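PDB 2D5K: Dps family protein from Staphylococcus aureus subsp. aureus, which forms a twelve-subunit ferritin-like shell, compacts the nucleoid, and probably oxidises and stores iron, limiting oxidative damage. Local coordinates for the interface of chains A and B. Sequence-based numbering; all coordinates share one arbitrary frame. Chains: chain A/B, Dps family protein.

The interface of chains A and B. Residues chain A 16, 56-57, 60-61, 64, 70; chain B 27, 30-31, 42, 49.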
# COMPACT_ATOMS: atom_id res chain seq x y z
N VAL A 16 23.25 -9.44 23.22
CA VAL A 16 23.38 -8.11 22.64
C VAL A 16 24.79 -8.02 22.05
O VAL A 16 25.00 -7.53 20.94
CB VAL A 16 23.19 -6.99 23.69
CG1 VAL A 16 23.58 -5.63 23.10
CG2 VAL A 16 21.74 -6.96 24.14
N VAL A 56 19.17 -7.10 18.71
CA VAL A 56 19.97 -6.22 19.55
C VAL A 56 19.08 -5.21 20.27
O VAL A 56 19.18 -5.04 21.48
CB VAL A 56 21.04 -5.47 18.73
CG1 VAL A 56 21.61 -4.31 19.54
CG2 VAL A 56 22.16 -6.45 18.35
N ASP A 57 18.20 -4.55 19.52
CA ASP A 57 17.33 -3.56 20.13
C ASP A 57 16.32 -4.19 21.08
O ASP A 57 16.07 -3.67 22.17
CB ASP A 57 16.60 -2.75 19.05
CG ASP A 57 15.95 -1.50 19.61
OD1 ASP A 57 16.64 -0.73 20.30
OD2 ASP A 57 14.75 -1.29 19.35
N ALA A 60 18.15 -5.47 24.28
CA ALA A 60 18.69 -4.34 25.02
C ALA A 60 17.59 -3.61 25.77
O ALA A 60 17.77 -3.20 26.92
CB ALA A 60 19.40 -3.38 24.08
N GLU A 61 16.43 -3.45 25.14
CA GLU A 61 15.33 -2.76 25.79
C GLU A 61 14.65 -3.63 26.84
O GLU A 61 13.94 -3.13 27.71
CB GLU A 61 14.34 -2.22 24.76
CG GLU A 61 15.02 -1.27 23.76
CD GLU A 61 14.06 -0.31 23.07
OE1 GLU A 61 12.91 -0.71 22.79
OE2 GLU A 61 14.47 0.83 22.78
N LEU A 64 16.67 -2.93 29.83
CA LEU A 64 16.24 -1.65 30.39
C LEU A 64 14.95 -1.83 31.17
O LEU A 64 14.76 -1.23 32.23
CB LEU A 64 16.03 -0.63 29.26
CG LEU A 64 17.29 -0.20 28.51
CD1 LEU A 64 16.91 0.52 27.23
CD2 LEU A 64 18.15 0.70 29.40
N PRO A 70 22.20 -2.14 29.33
CA PRO A 70 22.58 -2.87 28.12
C PRO A 70 23.98 -2.46 27.69
O PRO A 70 24.32 -1.28 27.77
CB PRO A 70 21.55 -2.42 27.08
CG PRO A 70 20.44 -1.80 27.89
CD PRO A 70 21.13 -1.17 29.05
N HIS B 27 22.75 3.79 19.35
CA HIS B 27 21.91 2.80 20.02
C HIS B 27 22.00 3.09 21.51
O HIS B 27 21.00 3.04 22.22
CB HIS B 27 22.42 1.37 19.76
CG HIS B 27 21.82 0.74 18.55
ND1 HIS B 27 22.19 1.08 17.27
CD2 HIS B 27 20.85 -0.21 18.42
CE1 HIS B 27 21.48 0.37 16.40
NE2 HIS B 27 20.66 -0.41 17.08
N HIS B 30 19.92 5.96 22.25
CA HIS B 30 18.55 5.50 22.03
C HIS B 30 18.04 4.77 23.28
O HIS B 30 16.89 4.92 23.68
CB HIS B 30 18.56 4.58 20.80
CG HIS B 30 17.31 3.77 20.60
ND1 HIS B 30 16.11 4.33 20.21
CD2 HIS B 30 17.10 2.43 20.64
CE1 HIS B 30 15.22 3.37 20.00
NE2 HIS B 30 15.80 2.21 20.25
N TRP B 31 18.92 4.00 23.91
CA TRP B 31 18.55 3.23 25.10
C TRP B 31 18.61 4.00 26.41
O TRP B 31 17.73 3.86 27.26
CB TRP B 31 19.45 1.99 25.24
CG TRP B 31 19.38 1.03 24.09
CD1 TRP B 31 18.28 0.73 23.34
CD2 TRP B 31 20.45 0.23 23.58
NE1 TRP B 31 18.60 -0.21 22.39
CE2 TRP B 31 19.93 -0.54 22.52
CE3 TRP B 31 21.80 0.08 23.93
CZ2 TRP B 31 20.71 -1.45 21.79
CZ3 TRP B 31 22.58 -0.83 23.20
CH2 TRP B 31 22.03 -1.57 22.14
N HIS B 42 14.20 9.32 21.72
CA HIS B 42 14.31 7.87 21.60
C HIS B 42 14.10 7.49 20.13
O HIS B 42 14.86 6.70 19.57
CB HIS B 42 13.24 7.20 22.49
CG HIS B 42 13.21 5.71 22.40
ND1 HIS B 42 12.14 5.01 21.89
CD2 HIS B 42 14.12 4.77 22.78
CE1 HIS B 42 12.38 3.72 21.95
NE2 HIS B 42 13.58 3.54 22.49
N TYR B 49 20.45 6.10 13.59
CA TYR B 49 21.29 4.94 13.36
C TYR B 49 20.84 4.15 12.14
O TYR B 49 21.65 3.49 11.51
CB TYR B 49 21.45 4.04 14.62
CG TYR B 49 20.23 3.37 15.24
CD1 TYR B 49 19.44 2.46 14.52
CD2 TYR B 49 19.94 3.57 16.59
CE1 TYR B 49 18.40 1.76 15.15
CE2 TYR B 49 18.91 2.88 17.22
CZ TYR B 49 18.14 1.98 16.50
OH TYR B 49 17.13 1.30 17.16
O HOH W 1 13.33 0.80 19.42
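Two helices of one subunit, 5-32 and 38-65 of chain B, present a tryptophan and two histidines to helix 38-65 of chain A across a two-fold dimer interface. Apolar contacts centre on the B:Trp31 indole, swung beside its own backbone N (chi1 -60°). The A:Ala60 methyl sits over one indole face, 3.5 Å from the centroid of the six-membered ring, while the carbonyl oxygen of B:His27 lies over the opposite face. A:Val56 CG1 meets the indole rim at CZ2, and A:Leu64 CD1 packs on B:Trp31 CB.

Polar contacts come from two carboxylates. The carboxylate of A:Asp57, CG anti to the backbone N (chi1 -166°), lies nearly coplanar with the indole, and its OD1 takes the B:Trp31 NE1 hydrogen at 2.9 Å through the anti lone pair; B:His30 NE2 adds a weak, bent bond to the same oxygen. The extended A:Glu61 meets B:His42 tip to tip, OE2 accepting from NE2 at 2.9 Å through its syn lone pair, almost exactly in the imidazole plane. B:His30 NE2 also lies 3.2 Å from A:Glu61 OE2, and its ring is held by ND1 donating to B:His42 O at 2.7 Å. A water bridges B:His30 NE2 and A:Asp57 OD2.

The two acids could favour protonated imidazoles. These histidines and carboxylates correspond to the intersubunit ferroxidase centre of Dps proteins, here without modelled iron; the patch thus joins dimer assembly to a likely iron-oxidation site.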